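Local structure of endonuclease NucS (Thermococcus kodakarensis KOD1, 5GKE) at residues I66-S69 with P74-W77; S195-L200 with D206-I211; V18-S23 with V115-A120. The protein binds double-stranded DNA and acts as a mismatch restriction endonuclease, a magnesium-containing hydrolase that cuts mispaired DNA. The protein carries 1 engineered substitution. One frame throughout, in Å; residues are numbered along the deposited sequence.

Contact 1. Residues I66-S69 with P74-W77; sequences IHQS and PVNW. With nucleotides of chain D.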
loop_
_atom_site.group_PDB
_atom_site.type_symbol
_atom_site.label_atom_id
_atom_site.label_comp_id
_atom_site.label_asym_id
_atom_site.label_seq_id
_atom_site.Cartn_x
_atom_site.Cartn_y
_atom_site.Cartn_z
ATOM N N ILE A 66 -5.206 -13.483 -1.737
ATOM C CA ILE A 66 -5.853 -14.287 -0.703
ATOM C C ILE A 66 -6.374 -13.371 0.424
ATOM O O ILE A 66 -5.603 -12.637 1.059
ATOM C CB ILE A 66 -4.898 -15.341 -0.105
ATOM C CG1 ILE A 66 -4.438 -16.343 -1.170
ATOM C CG2 ILE A 66 -5.575 -16.077 1.044
ATOM C CD1 ILE A 66 -3.158 -15.991 -1.827
ATOM N N HIS A 67 -7.679 -13.409 0.673
ATOM C CA HIS A 67 -8.276 -12.529 1.680
ATOM C C HIS A 67 -8.860 -13.310 2.831
ATOM O O HIS A 67 -9.603 -14.273 2.625
ATOM C CB HIS A 67 -9.371 -11.657 1.082
ATOM C CG HIS A 67 -8.880 -10.396 0.445
ATOM N ND1 HIS A 67 -8.549 -9.273 1.180
ATOM C CD2 HIS A 67 -8.699 -10.066 -0.851
ATOM C CE1 HIS A 67 -8.170 -8.315 0.356
ATOM N NE2 HIS A 67 -8.251 -8.764 -0.885
ATOM N N GLN A 68 -8.514 -12.894 4.046
ATOM C CA GLN A 68 -9.191 -13.382 5.230
ATOM C C GLN A 68 -10.426 -12.523 5.469
ATOM O O GLN A 68 -10.672 -11.578 4.718
ATOM C CB GLN A 68 -8.258 -13.359 6.417
ATOM C CG GLN A 68 -7.037 -14.166 6.155
ATOM C CD GLN A 68 -6.104 -14.199 7.336
ATOM O OE1 GLN A 68 -5.473 -13.192 7.675
ATOM N NE2 GLN A 68 -6.001 -15.364 7.971
ATOM N N SER A 69 -11.204 -12.837 6.499
ATOM C CA SER A 69 -12.455 -12.098 6.720
ATOM C C SER A 69 -12.203 -10.761 7.425
ATOM O O SER A 69 -13.124 -9.990 7.664
ATOM C CB SER A 69 -13.441 -12.941 7.515
ATOM O OG SER A 69 -12.768 -13.573 8.586
ATOM N N PRO A 74 -4.980 -8.041 1.501
ATOM C CA PRO A 74 -4.959 -9.497 1.457
ATOM C C PRO A 74 -3.833 -10.002 2.367
ATOM O O PRO A 74 -2.809 -9.333 2.498
ATOM C CB PRO A 74 -4.690 -9.780 -0.020
ATOM C CG PRO A 74 -3.792 -8.619 -0.433
ATOM C CD PRO A 74 -4.324 -7.429 0.326
ATOM N N VAL A 75 -4.012 -11.150 2.995
ATOM C CA VAL A 75 -2.963 -11.707 3.840
ATOM C C VAL A 75 -1.773 -12.228 3.011
ATOM O O VAL A 75 -0.632 -12.194 3.462
ATOM C CB VAL A 75 -3.528 -12.834 4.730
ATOM C CG1 VAL A 75 -4.142 -13.910 3.868
ATOM C CG2 VAL A 75 -2.443 -13.423 5.633
ATOM N N ASN A 76 -2.050 -12.717 1.803
ATOM C CA ASN A 76 -1.012 -13.130 0.849
ATOM C C ASN A 76 -1.403 -12.709 -0.564
ATOM O O ASN A 76 -2.598 -12.526 -0.867
ATOM C CB ASN A 76 -0.767 -14.637 0.884
ATOM C CG ASN A 76 0.109 -15.073 2.061
ATOM O OD1 ASN A 76 -0.341 -15.775 2.959
ATOM N ND2 ASN A 76 1.369 -14.668 2.040
ATOM N N TRP A 77 -0.407 -12.492 -1.415
ATOM C CA TRP A 77 -0.695 -12.055 -2.776
ATOM C C TRP A 77 0.476 -12.259 -3.712
ATOM O O TRP A 77 1.604 -12.477 -3.283
ATOM C CB TRP A 77 -1.093 -10.572 -2.812
ATOM C CG TRP A 77 0.087 -9.685 -2.518
ATOM C CD1 TRP A 77 0.899 -9.063 -3.423
ATOM C CD2 TRP A 77 0.605 -9.365 -1.233
ATOM N NE1 TRP A 77 1.887 -8.372 -2.778
ATOM C CE2 TRP A 77 1.733 -8.547 -1.423
ATOM C CE3 TRP A 77 0.226 -9.695 0.074
ATOM C CZ2 TRP A 77 2.481 -8.041 -0.370
ATOM C CZ3 TRP A 77 0.972 -9.194 1.126
ATOM C CH2 TRP A 77 2.088 -8.378 0.898
ATOM P P DG D 8 5.217 -7.209 4.474
ATOM O OP1 DG D 8 3.792 -7.575 4.268
ATOM O OP2 DG D 8 5.794 -7.318 5.836
ATOM O "O5'" DG D 8 6.083 -8.109 3.485
ATOM C "C5'" DG D 8 7.484 -7.951 3.415
ATOM C "C4'" DG D 8 7.958 -8.040 1.981
ATOM O "O4'" DG D 8 7.541 -9.306 1.430
ATOM C "C3'" DG D 8 7.391 -6.970 1.049
ATOM O "O3'" DG D 8 8.340 -6.626 0.067
ATOM C "C2'" DG D 8 6.183 -7.653 0.426
ATOM C "C1'" DG D 8 6.655 -9.096 0.341
ATOM N N9 DG D 8 5.557 -10.042 0.453
ATOM C C8 DG D 8 4.884 -10.385 1.598
ATOM N N7 DG D 8 3.929 -11.242 1.399
ATOM C C5 DG D 8 3.967 -11.478 0.031
ATOM C C6 DG D 8 3.165 -12.321 -0.763
ATOM O O6 DG D 8 2.229 -13.047 -0.403
ATOM N N1 DG D 8 3.530 -12.268 -2.105
ATOM C C2 DG D 8 4.549 -11.493 -2.616
ATOM N N2 DG D 8 4.756 -11.582 -3.935
ATOM N N3 DG D 8 5.310 -10.694 -1.879
ATOM C C4 DG D 8 4.960 -10.738 -0.567
#

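Contact 2. Residues S195-L200 with D206-I211; sequences SYVEIL and DKVRGI. With nucleotides of chain C.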
loop_
_atom_site.group_PDB
_atom_site.type_symbol
_atom_site.label_atom_id
_atom_site.label_comp_id
_atom_site.label_asym_id
_atom_site.label_seq_id
_atom_site.Cartn_x
_atom_site.Cartn_y
_atom_site.Cartn_z
ATOM N N SER A 195 16.271 18.348 2.346
ATOM C CA SER A 195 17.215 17.717 1.447
ATOM C C SER A 195 17.337 18.474 0.114
ATOM O O SER A 195 18.441 18.648 -0.419
ATOM C CB SER A 195 16.799 16.267 1.204
ATOM O OG SER A 195 17.785 15.556 0.493
ATOM N N TYR A 196 16.213 18.944 -0.418
ATOM C CA TYR A 196 16.254 19.596 -1.725
ATOM C C TYR A 196 16.880 20.971 -1.594
ATOM O O TYR A 196 17.687 21.383 -2.425
ATOM C CB TYR A 196 14.862 19.711 -2.336
ATOM C CG TYR A 196 14.177 18.383 -2.514
ATOM C CD1 TYR A 196 14.905 17.236 -2.845
ATOM C CD2 TYR A 196 12.792 18.268 -2.344
ATOM C CE1 TYR A 196 14.275 16.014 -3.001
ATOM C CE2 TYR A 196 12.146 17.048 -2.507
ATOM C CZ TYR A 196 12.888 15.931 -2.824
ATOM O OH TYR A 196 12.242 14.736 -2.974
ATOM N N VAL A 197 16.494 21.675 -0.539
ATOM C CA VAL A 197 16.986 23.014 -0.308
ATOM C C VAL A 197 18.511 23.008 -0.183
ATOM O O VAL A 197 19.186 23.859 -0.756
ATOM C CB VAL A 197 16.360 23.623 0.940
ATOM C CG1 VAL A 197 17.159 24.848 1.402
ATOM C CG2 VAL A 197 14.915 23.985 0.665
ATOM N N GLU A 198 19.044 22.029 0.542
ATOM C CA GLU A 198 20.481 21.947 0.749
ATOM C C GLU A 198 21.200 21.707 -0.565
ATOM O O GLU A 198 22.209 22.347 -0.854
ATOM C CB GLU A 198 20.830 20.842 1.753
ATOM C CG GLU A 198 20.556 21.230 3.185
ATOM C CD GLU A 198 20.732 20.081 4.164
ATOM O OE1 GLU A 198 21.218 18.996 3.756
ATOM O OE2 GLU A 198 20.372 20.272 5.348
ATOM N N ILE A 199 20.681 20.787 -1.364
ATOM C CA ILE A 199 21.308 20.484 -2.639
ATOM C C ILE A 199 21.297 21.716 -3.534
ATOM O O ILE A 199 22.286 22.008 -4.212
ATOM C CB ILE A 199 20.614 19.310 -3.332
ATOM C CG1 ILE A 199 20.977 18.011 -2.614
ATOM C CG2 ILE A 199 21.019 19.224 -4.796
ATOM C CD1 ILE A 199 20.117 16.854 -3.010
ATOM N N LEU A 200 20.198 22.462 -3.500
ATOM C CA LEU A 200 20.090 23.673 -4.302
ATOM C C LEU A 200 20.972 24.792 -3.757
ATOM O O LEU A 200 21.472 25.601 -4.523
ATOM C CB LEU A 200 18.641 24.141 -4.388
ATOM C CG LEU A 200 17.798 23.344 -5.387
ATOM C CD1 LEU A 200 16.363 23.676 -5.194
ATOM C CD2 LEU A 200 18.192 23.637 -6.820
ATOM N N ASP A 206 22.927 31.027 -0.312
ATOM C CA ASP A 206 21.875 31.395 0.645
ATOM C C ASP A 206 20.546 31.822 -0.011
ATOM O O ASP A 206 19.542 32.045 0.674
ATOM C CB ASP A 206 22.384 32.512 1.559
ATOM C CG ASP A 206 21.390 32.881 2.651
ATOM O OD1 ASP A 206 20.733 31.965 3.201
ATOM O OD2 ASP A 206 21.257 34.088 2.951
ATOM N N LYS A 207 20.530 31.882 -1.339
ATOM C CA LYS A 207 19.411 32.433 -2.107
ATOM C C LYS A 207 18.251 31.447 -2.335
ATOM O O LYS A 207 17.448 31.638 -3.249
ATOM C CB LYS A 207 19.906 32.960 -3.459
ATOM C CG LYS A 207 20.742 34.238 -3.346
ATOM C CD LYS A 207 19.894 35.437 -2.905
ATOM C CE LYS A 207 20.099 36.655 -3.804
ATOM N NZ LYS A 207 18.848 37.442 -4.036
ATOM N N VAL A 208 18.234 30.348 -1.587
ATOM C CA VAL A 208 17.173 29.353 -1.707
ATOM C C VAL A 208 16.181 29.381 -0.534
ATOM O O VAL A 208 16.576 29.410 0.630
ATOM C CB VAL A 208 17.774 27.955 -1.831
ATOM C CG1 VAL A 208 16.693 26.932 -2.079
ATOM C CG2 VAL A 208 18.775 27.934 -2.976
ATOM N N ARG A 209 14.892 29.402 -0.860
ATOM C CA ARG A 209 13.817 29.234 0.124
ATOM C C ARG A 209 13.119 27.887 -0.065
ATOM O O ARG A 209 12.872 27.487 -1.203
ATOM C CB ARG A 209 12.783 30.340 0.000
ATOM C CG ARG A 209 13.245 31.709 0.421
ATOM C CD ARG A 209 12.256 32.747 -0.071
ATOM N NE ARG A 209 10.939 32.589 0.540
ATOM C CZ ARG A 209 9.812 33.043 0.006
ATOM N NH1 ARG A 209 9.849 33.650 -1.168
ATOM N NH2 ARG A 209 8.645 32.871 0.630
ATOM N N GLY A 210 12.897 27.148 1.023
ATOM C CA GLY A 210 11.995 26.006 0.997
ATOM C C GLY A 210 10.605 26.311 1.516
ATOM O O GLY A 210 10.442 26.976 2.543
ATOM N N ILE A 211 9.591 25.738 0.886
ATOM C CA ILE A 211 8.237 25.943 1.374
ATOM C C ILE A 211 7.479 24.632 1.371
ATOM O O ILE A 211 7.371 23.968 0.339
ATOM C CB ILE A 211 7.454 26.961 0.535
ATOM C CG1 ILE A 211 8.213 28.278 0.412
ATOM C CG2 ILE A 211 6.076 27.190 1.142
ATOM C CD1 ILE A 211 7.376 29.386 -0.200
ATOM P P DA C 5 13.024 11.312 -4.388
ATOM O OP1 DA C 5 13.366 12.750 -4.448
ATOM O OP2 DA C 5 13.551 10.408 -3.336
ATOM O "O5'" DA C 5 11.429 11.233 -4.379
ATOM C "C5'" DA C 5 10.688 12.028 -5.283
ATOM C "C4'" DA C 5 9.223 11.663 -5.229
ATOM O "O4'" DA C 5 9.033 10.322 -5.760
ATOM C "C3'" DA C 5 8.616 11.662 -3.822
ATOM O "O3'" DA C 5 7.370 12.352 -3.853
ATOM C "C2'" DA C 5 8.456 10.171 -3.517
ATOM C "C1'" DA C 5 8.183 9.614 -4.898
ATOM N N9 DA C 5 8.446 8.185 -5.004
ATOM C C8 DA C 5 9.504 7.495 -4.481
ATOM N N7 DA C 5 9.461 6.204 -4.713
ATOM C C5 DA C 5 8.282 6.035 -5.427
ATOM C C6 DA C 5 7.648 4.896 -5.971
ATOM N N6 DA C 5 8.145 3.658 -5.880
ATOM N N1 DA C 5 6.482 5.079 -6.617
ATOM C C2 DA C 5 5.982 6.317 -6.712
ATOM N N3 DA C 5 6.479 7.460 -6.247
ATOM C C4 DA C 5 7.644 7.247 -5.608
#

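Contact 3. Residues V18-S23 with V115-A120; sequences VSLVNS and VSVFRA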
loop_
_atom_site.group_PDB
_atom_site.type_symbol
_atom_site.label_atom_id
_atom_site.label_comp_id
_atom_site.label_asym_id
_atom_site.label_seq_id
_atom_site.Cartn_x
_atom_site.Cartn_y
_atom_site.Cartn_z
ATOM N N VAL A 18 -10.591 -28.235 -11.702
ATOM C CA VAL A 18 -9.586 -28.104 -12.756
ATOM C C VAL A 18 -10.150 -27.430 -13.988
ATOM O O VAL A 18 -9.557 -26.493 -14.546
ATOM C CB VAL A 18 -9.017 -29.482 -13.153
ATOM C CG1 VAL A 18 -8.112 -29.360 -14.372
ATOM C CG2 VAL A 18 -8.265 -30.100 -11.983
ATOM N N SER A 19 -11.317 -27.907 -14.396
ATOM C CA SER A 19 -11.991 -27.397 -15.575
ATOM C C SER A 19 -12.225 -25.886 -15.507
ATOM O O SER A 19 -11.926 -25.162 -16.461
ATOM C CB SER A 19 -13.324 -28.142 -15.768
ATOM O OG SER A 19 -14.057 -27.586 -16.848
ATOM N N LEU A 20 -12.746 -25.412 -14.376
ATOM C CA LEU A 20 -13.049 -23.983 -14.214
ATOM C C LEU A 20 -11.823 -23.114 -14.076
ATOM O O LEU A 20 -11.749 -22.040 -14.672
ATOM C CB LEU A 20 -13.939 -23.756 -13.007
ATOM C CG LEU A 20 -15.420 -23.990 -13.321
ATOM C CD1 LEU A 20 -16.298 -23.558 -12.153
ATOM C CD2 LEU A 20 -15.777 -23.217 -14.558
ATOM N N VAL A 21 -10.859 -23.557 -13.279
ATOM C CA VAL A 21 -9.611 -22.812 -13.190
ATOM C C VAL A 21 -9.021 -22.636 -14.584
ATOM O O VAL A 21 -8.750 -21.509 -15.012
ATOM C CB VAL A 21 -8.602 -23.502 -12.292
ATOM C CG1 VAL A 21 -7.301 -22.765 -12.353
ATOM C CG2 VAL A 21 -9.137 -23.565 -10.854
ATOM N N ASN A 22 -8.876 -23.751 -15.301
ATOM C CA ASN A 22 -8.299 -23.748 -16.643
ATOM C C ASN A 22 -9.009 -22.768 -17.543
ATOM O O ASN A 22 -8.392 -21.904 -18.180
ATOM C CB ASN A 22 -8.371 -25.137 -17.270
ATOM C CG ASN A 22 -7.423 -26.128 -16.626
ATOM O OD1 ASN A 22 -6.452 -25.749 -15.953
ATOM N ND2 ASN A 22 -7.697 -27.416 -16.835
ATOM N N SER A 23 -10.324 -22.916 -17.578
ATOM C CA SER A 23 -11.172 -22.078 -18.397
ATOM C C SER A 23 -10.991 -20.602 -18.064
ATOM O O SER A 23 -10.889 -19.758 -18.963
ATOM C CB SER A 23 -12.628 -22.489 -18.217
ATOM O OG SER A 23 -13.468 -21.517 -18.813
ATOM N N VAL A 115 -16.090 -22.492 -6.510
ATOM C CA VAL A 115 -15.209 -21.967 -7.540
ATOM C C VAL A 115 -16.079 -21.247 -8.558
ATOM O O VAL A 115 -17.187 -21.677 -8.853
ATOM C CB VAL A 115 -14.368 -23.080 -8.216
ATOM C CG1 VAL A 115 -15.252 -24.213 -8.698
ATOM C CG2 VAL A 115 -13.574 -22.515 -9.371
ATOM N N SER A 116 -15.592 -20.138 -9.085
ATOM C CA SER A 116 -16.394 -19.354 -10.005
ATOM C C SER A 116 -15.541 -18.690 -11.058
ATOM O O SER A 116 -14.386 -18.307 -10.815
ATOM C CB SER A 116 -17.197 -18.286 -9.253
ATOM O OG SER A 116 -16.323 -17.305 -8.704
ATOM N N VAL A 117 -16.128 -18.555 -12.234
ATOM C CA VAL A 117 -15.468 -17.894 -13.334
ATOM C C VAL A 117 -16.308 -16.703 -13.715
ATOM O O VAL A 117 -17.497 -16.836 -14.005
ATOM C CB VAL A 117 -15.276 -18.836 -14.533
ATOM C CG1 VAL A 117 -14.795 -18.072 -15.746
ATOM C CG2 VAL A 117 -14.306 -19.933 -14.174
ATOM N N PHE A 118 -15.692 -15.530 -13.697
ATOM C CA PHE A 118 -16.413 -14.306 -13.958
ATOM C C PHE A 118 -15.787 -13.646 -15.171
ATOM O O PHE A 118 -14.684 -13.114 -15.096
ATOM C CB PHE A 118 -16.369 -13.402 -12.717
ATOM C CG PHE A 118 -17.075 -12.071 -12.874
ATOM C CD1 PHE A 118 -18.059 -11.884 -13.821
ATOM C CD2 PHE A 118 -16.740 -11.004 -12.052
ATOM C CE1 PHE A 118 -18.691 -10.657 -13.941
ATOM C CE2 PHE A 118 -17.371 -9.788 -12.173
ATOM C CZ PHE A 118 -18.345 -9.613 -13.113
ATOM N N ARG A 119 -16.505 -13.637 -16.287
ATOM C CA ARG A 119 -15.911 -13.077 -17.478
ATOM C C ARG A 119 -16.313 -11.631 -17.466
ATOM O O ARG A 119 -17.332 -11.252 -18.028
ATOM C CB ARG A 119 -16.417 -13.816 -18.734
ATOM C CG ARG A 119 -16.595 -15.318 -18.479
ATOM C CD ARG A 119 -17.175 -16.160 -19.627
ATOM N NE ARG A 119 -16.704 -17.546 -19.501
ATOM C CZ ARG A 119 -17.171 -18.445 -18.630
ATOM N NH1 ARG A 119 -18.173 -18.137 -17.812
ATOM N NH2 ARG A 119 -16.644 -19.671 -18.584
ATOM N N ALA A 120 -15.435 -10.795 -16.936
ATOM C CA ALA A 120 -15.861 -9.454 -16.586
ATOM C C ALA A 120 -15.496 -8.535 -17.706
ATOM O O ALA A 120 -14.438 -8.666 -18.306
ATOM C CB ALA A 120 -15.240 -8.998 -15.276
#

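Contact 1. Residues I66-S69 with P74-W77
P74 sits over one face of the H67 imidazole, its CB 3.8 Å from the ring centroid and 13° off the normal, a CH-pi contact. H67 sets out away from 74-77, but chi1 of -85° brings the ring back beneath the proline; K59 of the second subunit, bonded to H67 ND1, limits its rotation. Q68 crosses V75 at about a right angle, with OE1 3.5 Å from V75 CB, while its NE2 is held by D122 of the second subunit. I66 meets V75 obliquely, CG2 to CG1 at 3.8 Å. This is an antiparallel beta hairpin of the PH-like domain, strand 64-67 returning as 76-78: I66 N donates to N76 O (2.9 Å), and V75 N returns a weak bond to I66 O. The guanine of DG8 of chain D lies over one face of the W77 indole, its C5 3.6 Å above the plane and offset toward the rim. Two nearly straight bonds grip the guanine O6, from N76 ND2 at 3.1 Å and from the backbone W77 N at 2.9 Å. W77 NE1 bonds a DNA phosphate, and R72 of the second subunit makes a cation-pi contact with the indole.

Contact 2. Residues S195-L200 with D206-I211
V197 on the helical segment 195-200 faces G210 on strand 208-211, CA to CA 6.0 Å, where the two elements run antiparallel at 170° with their axes 8.4 Å apart. The close fit depends on the glycine: V197 CG2 rests 3.6 Å from G210 CA, on the side where any side chain at 210 would point, and a CB there would collide with that methyl. The other branch of V197, CG1, is anti to the backbone N (chi1 164°) and meets V208 CG1 at 4.1 Å, the two valine side chains lying antiparallel, alongside one another. V208 also turns its CG2 against L200, 4.0 Å from L200 CB. The side chains meet here through hydrocarbon alone, and V177 of the neighbouring strand 175-180 also touches V197 and L200. R209 points the other way, to salt bridges with E147, D170 and E231.

Y196 leaves this interface and carries the helix to the DNA. Its OH donates to OP1 of DA5 of chain C at 2.7 Å, with the phosphate oxygen at the ring edge and near its plane; a weak bond also links the OH to Q192. A phenylalanine here would keep the ring but would probably leave that phosphate oxygen without its donor and Q192 without this second-shell tie. Q192 and E179, the latter packed against Y196, bind the magnesium ion, so one helix joins core packing to the metal site in the beta-alpha-beta crossover (175-180, 187-204, 208-214) of a PD-(D/E)XK nuclease fold.

Contact 3. Residues V18-S23 with V115-A120
L20 straddles two valines of the strand, each of its methyl branches taking one. CD1 reaches V115 CG1 at 3.7 Å and CD2 reaches V117 CG2 at 3.6 Å, both approaches oblique. The fork is spread this way because CG lies beside the backbone N (chi1 -83°) and the chain then runs on extended, placing one methyl toward each end of the V115-V117 pair. The two valines answer differently. In V115, chi1 of 52° leaves CG1 tucked in between N and C, where it meets the leucine tip, while CG2 lies 3.9 Å from L20 CB. V117 turns CG2 to the helix, coming within 3.4 Å of the carbonyl oxygen L20 O, a snug approach of methyl to backbone.

V117 CG1 serves a further partner, lying 3.7 Å from the plane of the R119 guanidinium, over its centre. The R119 side chain does not set out toward the helix, but its extended chain brings the head to it, with S23 OG at the guanidinium edge, 3.7 Å from NH2 and not bonded to it. What anchors the head is E27, by a salt bridge to NE, together with D4 O and T7 OG1 at NH1. On the far face of the strand S116 OG bonds T32 O, and the F118 ring stacks with F34 of the second subunit. L20 also touches T7 and I9 of strand 6-10, so the contact is helix-on-sheet packing: helix 14-27 laid by its apolar side over the antiparallel sheet of the N-terminal half, at strand 111-118.

Contacts 1 and 3 share the large antiparallel sheet of the N-terminal half, with centres 20 Å apart and nearest atoms about 13 Å. Along the chain, residues 18-23 come first; the hairpin of contact 1 follows, and only then does strand 111-118 close contact 3 around it. Contact 2 begins later, in the mixed sheet of the nuclease domain, on the opposite side of the chain's centre: its centre is 44 Å from that of contact 1 and 56 Å from that of contact 3. Both halves of the chain thus bind DNA: contact 1 holds a guanine base, and contact 2 a phosphate, through a tyrosine that touches the metal ligands. All three touch the second subunit.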